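Local coordinates for nodulation protein S (Bradyrhizobium sp., PDB 3OFK) that probably transfers a methyl group from S-adenosyl-L-methionine to a nitrogen of the nod factor under synthesis, and here holds the spent cofactor S-adenosyl-L-homocysteine, at residues N32-E35 with R36-T40; E67-A70 with P71-R75. All coordinates share one frame; numbering follows the deposited sequence.

Overall arrangement
Contact 1 (residues 32-40) is the first turns of helix 33-46, and contact 2 (residues 67-75) is the passage from helix 64-69 into strand 73-80, the second strand of the central sheet. Their centres lie about 18 Å apart, yet they touch through His39 ND1 and Lys68 NZ, 2.9 Å apart in a probable hydrogen bond. Contact 1 reaches S-adenosyl-L-homocysteine directly, with Arg38 and His39 on its carboxylate. Contact 2 stands one shell back: the Lys68 side chain comes to about 8 Å from the ligand and holds the far nitrogen of His39. Asp80, at the other end of strand 73-80, also binds the ligand.

Contact 1: N32-E35 with R36-T40; sequences NPFE and RERHT. With SAH (S-adenosyl-L-homocysteine), chain E.
Glu35 and Arg38, one helical turn apart, lie side by side and point the same way, joined by a salt bridge beside the ligand. The Arg38 side chain starts at CB, which rests 3.4 Å from Phe34 O. Its CG stands anti to the backbone N (chi1 -173°), and the chain runs extended to CD, which passes obliquely by the Phe34 ring, 4.4 Å from CZ. A bend at chi3 (62°) then turns the guanidinium so that NE and NH2 both face Glu35. The two nitrogens grip one oxygen side-on, NE and NH2 each 2.8 Å from Glu35 OE1, which lies in the guanidinium plane, while the carboxylate plane is turned 76° away. At the tip, NH1 donates to SAH O at 2.8 Å, and NH2 makes longer bonds to both carboxylate oxygens of the ligand. Glu35 and the ligand carboxylate together fix the rotation of the guanidinium, and Glu35 probably offsets part of its charge. His39 completes the grip: its NE2 donates to SAH OXT at 2.8 Å, the oxygen lying at the ring edge, and its CD2 lies above one guanidinium face of Arg38, toward the rim. Asn32 caps the helix, OD1 accepting from Phe34 N at 3.2 Å with the donor well above the carbonyl plane; its ND2 binds Glu195. Strand 196-203 backs the turn, Cys197 touching both Phe34 and Arg38, while Phe65, in the first turn of helix 64-69, meets the His39 ring edge-to-face.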
loop_
_atom_site.group_PDB
_atom_site.type_symbol
_atom_site.label_atom_id
_atom_site.label_comp_id
_atom_site.label_asym_id
_atom_site.label_seq_id
_atom_site.Cartn_x
_atom_site.Cartn_y
_atom_site.Cartn_z
ATOM N N ASN A 32 16.406 3.897 2.513
ATOM C CA ASN A 32 16.331 4.873 1.417
ATOM C C ASN A 32 15.633 6.152 1.875
ATOM O O ASN A 32 14.454 6.110 2.267
ATOM C CB ASN A 32 15.587 4.280 0.236
ATOM C CG ASN A 32 15.728 5.098 -1.031
ATOM O OD1 ASN A 32 16.224 6.221 -1.038
ATOM N ND2 ASN A 32 15.249 4.528 -2.125
ATOM N N PRO A 33 16.359 7.274 1.872
ATOM C CA PRO A 33 15.724 8.538 2.255
ATOM C C PRO A 33 14.428 8.856 1.490
ATOM O O PRO A 33 13.512 9.424 2.076
ATOM C CB PRO A 33 16.811 9.586 1.975
ATOM C CG PRO A 33 17.889 8.886 1.221
ATOM C CD PRO A 33 17.783 7.449 1.521
ATOM N N PHE A 34 14.341 8.460 0.214
ATOM C CA PHE A 34 13.114 8.633 -0.579
ATOM C C PHE A 34 11.966 7.816 -0.009
ATOM O O PHE A 34 10.829 8.282 0.051
ATOM C CB PHE A 34 13.349 8.237 -2.045
ATOM C CG PHE A 34 12.073 7.972 -2.822
ATOM C CD1 PHE A 34 11.278 9.022 -3.267
ATOM C CD2 PHE A 34 11.674 6.664 -3.117
ATOM C CE1 PHE A 34 10.109 8.775 -4.002
ATOM C CE2 PHE A 34 10.507 6.412 -3.846
ATOM C CZ PHE A 34 9.718 7.460 -4.275
ATOM N N GLU A 35 12.263 6.591 0.409
ATOM C CA GLU A 35 11.222 5.744 0.979
ATOM C C GLU A 35 10.802 6.290 2.335
ATOM O O GLU A 35 9.622 6.297 2.645
ATOM C CB GLU A 35 11.667 4.274 1.045
ATOM C CG GLU A 35 12.036 3.658 -0.312
ATOM C CD GLU A 35 10.847 3.452 -1.222
ATOM O OE1 GLU A 35 9.693 3.642 -0.782
ATOM O OE2 GLU A 35 11.065 3.087 -2.382
ATOM N N ARG A 36 11.757 6.826 3.109
ATOM C CA ARG A 36 11.392 7.458 4.386
ATOM C C ARG A 36 10.470 8.672 4.161
ATOM O O ARG A 36 9.448 8.784 4.848
ATOM C CB ARG A 36 12.632 7.829 5.238
ATOM C CG ARG A 36 13.441 6.619 5.757
ATOM C CD ARG A 36 14.558 7.023 6.781
ATOM N NE ARG A 36 15.619 7.896 6.223
ATOM C CZ ARG A 36 16.799 7.491 5.723
ATOM N NH1 ARG A 36 17.131 6.205 5.653
ATOM N NH2 ARG A 36 17.670 8.387 5.285
ATOM N N GLU A 37 10.824 9.546 3.188
ATOM C CA GLU A 37 9.990 10.717 2.818
ATOM C C GLU A 37 8.611 10.290 2.288
ATOM O O GLU A 37 7.599 10.922 2.598
ATOM C CB GLU A 37 10.649 11.641 1.778
ATOM C CG GLU A 37 10.181 13.089 1.973
ATOM C CD GLU A 37 10.116 13.925 0.712
ATOM O OE1 GLU A 37 11.025 13.813 -0.145
ATOM O OE2 GLU A 37 9.147 14.716 0.592
ATOM N N ARG A 38 8.580 9.220 1.499
ATOM C CA ARG A 38 7.300 8.687 1.028
ATOM C C ARG A 38 6.396 8.258 2.178
ATOM O O ARG A 38 5.198 8.560 2.192
ATOM C CB ARG A 38 7.511 7.493 0.088
ATOM C CG ARG A 38 6.257 7.013 -0.558
ATOM C CD ARG A 38 6.557 5.921 -1.583
ATOM N NE ARG A 38 7.165 4.729 -0.989
ATOM C CZ ARG A 38 6.518 3.782 -0.284
ATOM N NH1 ARG A 38 5.204 3.834 -0.033
ATOM N NH2 ARG A 38 7.208 2.751 0.183
ATOM N N HIS A 39 6.992 7.530 3.120
ATOM C CA HIS A 39 6.326 7.139 4.332
ATOM C C HIS A 39 5.853 8.300 5.180
ATOM O O HIS A 39 4.792 8.218 5.791
ATOM C CB HIS A 39 7.247 6.253 5.165
ATOM C CG HIS A 39 7.256 4.824 4.745
ATOM N ND1 HIS A 39 7.833 3.831 5.511
ATOM C CD2 HIS A 39 6.698 4.203 3.681
ATOM C CE1 HIS A 39 7.672 2.667 4.910
ATOM N NE2 HIS A 39 6.969 2.864 3.808
ATOM N N THR A 40 6.648 9.364 5.241
ATOM C CA THR A 40 6.243 10.593 5.932
ATOM C C THR A 40 4.966 11.140 5.294
ATOM O O THR A 40 3.999 11.423 6.007
ATOM C CB THR A 40 7.380 11.646 5.957
ATOM O OG1 THR A 40 8.516 11.102 6.650
ATOM C CG2 THR A 40 6.932 12.920 6.649
HETATM N N SAH E . 2.699 -0.691 1.675
HETATM C CA SAH E . 4.088 -0.784 2.112
HETATM C CB SAH E . 4.748 -2.006 1.478
HETATM C CG SAH E . 4.955 -2.043 -0.028
HETATM S SD SAH E . 5.951 -3.450 -0.633
HETATM C C SAH E . 4.917 0.477 1.824
HETATM O O SAH E . 4.506 1.351 1.058
HETATM O OXT SAH E . 6.013 0.638 2.359
HETATM C "C5'" SAH E . 4.543 -4.391 -1.308
HETATM C "C4'" SAH E . 3.858 -5.400 -0.408
HETATM O "O4'" SAH E . 2.650 -5.821 -1.040
HETATM C "C3'" SAH E . 4.681 -6.658 -0.132
HETATM O "O3'" SAH E . 4.591 -7.001 1.257
HETATM C "C2'" SAH E . 4.000 -7.711 -1.021
HETATM O "O2'" SAH E . 4.134 -9.014 -0.507
HETATM C "C1'" SAH E . 2.574 -7.234 -0.975
HETATM N N9 SAH E . 1.649 -7.695 -2.035
HETATM C C8 SAH E . 1.911 -7.837 -3.374
HETATM N N7 SAH E . 0.774 -8.231 -3.985
HETATM C C5 SAH E . -0.208 -8.338 -3.073
HETATM C C6 SAH E . -1.555 -8.661 -3.233
HETATM N N6 SAH E . -2.003 -9.031 -4.466
HETATM N N1 SAH E . -2.350 -8.686 -2.114
HETATM C C2 SAH E . -1.818 -8.338 -0.876
HETATM N N3 SAH E . -0.478 -7.987 -0.746
HETATM C C4 SAH E . 0.317 -7.969 -1.839
#

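Contact 2: E67-A70 with P71-R75; sequences EKLA and PHCKR
His72 folds back on the last turn of helix 64-69 and meets the carbonyls of Lys68 and Leu69. Its CG lies anti to the carbonyl carbon (chi1 -50°), and chi2 of -65° turns the ring so that CD2 comes 3.0 Å from Lys68 O, which sits at the ring edge, near its plane. One water joins the same two groups, 2.7 Å from His72 NE2 and donating to Lys68 O, so the Lys68 carbonyl has a partner in the last part of the helix. Pro71 CB lies over the centre of one ring face. With an alanine here instead of His72, the bridging water is likely to lose its nitrogen partner and Pro71 CB the ring face beside it. Leu69 holds CG anti to its backbone N (chi1 -167°), and that branch point packs 3.8 Å from Cys73 SG, both residues being buried. Beyond Cys73, Leu69 also reaches Leu117 and Val119 of strand 115-121 and Leu43 of helix 33-46. The Pro71 ring sets its CD 3.5 Å from Ala70 CB; with no N-H, Pro71 cannot donate to Glu67 O, which its CD meets instead, 3.5 Å away. Two backbone bonds then close the turn: His72 N gives to Leu69 O at 3.0 Å, and Cys73 N to Ala70 O at 3.2 Å, an oxygen that also accepts from His98. This tight 3-10 exit belongs to the beta-alpha-beta unit of strand 52-58, helix 64-69 and strand 73-80, part of the Rossmann-like fold of SAM-dependent methyltransferases.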
loop_
_atom_site.group_PDB
_atom_site.type_symbol
_atom_site.label_atom_id
_atom_site.label_comp_id
_atom_site.label_asym_id
_atom_site.label_seq_id
_atom_site.Cartn_x
_atom_site.Cartn_y
_atom_site.Cartn_z
ATOM N N GLU A 67 4.596 -0.169 11.532
ATOM C CA GLU A 67 5.173 0.324 12.786
ATOM C C GLU A 67 4.883 1.798 13.055
ATOM O O GLU A 67 4.766 2.213 14.212
ATOM C CB GLU A 67 6.691 0.090 12.760
ATOM C CG GLU A 67 7.430 0.663 13.967
ATOM C CD GLU A 67 8.777 0.027 14.221
ATOM O OE1 GLU A 67 9.569 -0.076 13.244
ATOM O OE2 GLU A 67 9.014 -0.383 15.400
ATOM N N LYS A 68 4.809 2.574 11.980
ATOM C CA LYS A 68 4.520 4.008 12.054
ATOM C C LYS A 68 3.022 4.255 12.188
ATOM O O LYS A 68 2.588 5.158 12.876
ATOM C CB LYS A 68 5.078 4.683 10.797
ATOM C CG LYS A 68 6.612 4.596 10.708
ATOM C CD LYS A 68 7.171 5.100 9.379
ATOM C CE LYS A 68 8.596 4.605 9.197
ATOM N NZ LYS A 68 9.147 4.897 7.857
ATOM N N LEU A 69 2.230 3.394 11.572
ATOM C CA LEU A 69 0.778 3.508 11.583
ATOM C C LEU A 69 0.121 2.990 12.859
ATOM O O LEU A 69 -0.841 3.602 13.342
ATOM C CB LEU A 69 0.213 2.752 10.381
ATOM C CG LEU A 69 -1.261 2.971 10.012
ATOM C CD1 LEU A 69 -1.516 4.427 9.588
ATOM C CD2 LEU A 69 -1.648 1.976 8.896
ATOM N N ALA A 70 0.651 1.897 13.424
ATOM C CA ALA A 70 -0.009 1.175 14.534
ATOM C C ALA A 70 -0.420 2.034 15.727
ATOM O O ALA A 70 -1.553 1.902 16.206
ATOM C CB ALA A 70 0.834 -0.086 15.035
ATOM N N PRO A 71 0.481 2.921 16.223
ATOM C CA PRO A 71 0.131 3.668 17.418
ATOM C C PRO A 71 -1.033 4.637 17.255
ATOM O O PRO A 71 -1.515 5.174 18.246
ATOM C CB PRO A 71 1.399 4.450 17.739
ATOM C CG PRO A 71 2.468 3.910 16.833
ATOM C CD PRO A 71 1.832 3.246 15.722
ATOM N N HIS A 72 -1.503 4.825 16.023
ATOM C CA HIS A 72 -2.524 5.812 15.708
ATOM C C HIS A 72 -3.886 5.209 15.338
ATOM O O HIS A 72 -4.815 5.944 15.008
ATOM C CB HIS A 72 -1.982 6.701 14.603
ATOM C CG HIS A 72 -0.603 7.225 14.896
ATOM N ND1 HIS A 72 -0.330 8.081 15.940
ATOM C CD2 HIS A 72 0.587 6.959 14.308
ATOM C CE1 HIS A 72 0.964 8.334 15.969
ATOM N NE2 HIS A 72 1.547 7.652 14.997
ATOM N N CYS A 73 -3.990 3.881 15.410
ATOM C CA CYS A 73 -5.218 3.148 15.101
ATOM C C CYS A 73 -5.657 2.384 16.349
ATOM O O CYS A 73 -4.857 1.691 16.944
ATOM C CB CYS A 73 -4.941 2.134 13.999
ATOM S SG CYS A 73 -4.174 2.786 12.487
ATOM N N LYS A 74 -6.917 2.510 16.746
ATOM C CA LYS A 74 -7.449 1.792 17.901
ATOM C C LYS A 74 -7.376 0.272 17.623
ATOM O O LYS A 74 -6.979 -0.534 18.472
ATOM C CB LYS A 74 -8.893 2.264 18.153
ATOM C CG LYS A 74 -9.586 1.735 19.384
ATOM C CD LYS A 74 -10.732 2.694 19.743
ATOM C CE LYS A 74 -11.835 2.034 20.553
ATOM N NZ LYS A 74 -12.897 3.054 20.844
ATOM N N ARG A 75 -7.744 -0.081 16.407
ATOM C CA ARG A 75 -7.519 -1.425 15.853
ATOM C C ARG A 75 -6.889 -1.290 14.473
ATOM O O ARG A 75 -7.231 -0.374 13.706
ATOM C CB ARG A 75 -8.841 -2.202 15.763
ATOM C CG ARG A 75 -9.438 -2.581 17.094
ATOM C CD ARG A 75 -10.693 -3.492 16.959
ATOM N NE ARG A 75 -10.363 -4.835 16.461
ATOM C CZ ARG A 75 -10.642 -5.321 15.247
ATOM N NH1 ARG A 75 -11.301 -4.613 14.334
ATOM N NH2 ARG A 75 -10.263 -6.556 14.943
HETATM O O HOH W 1 4.042 6.786 14.458
#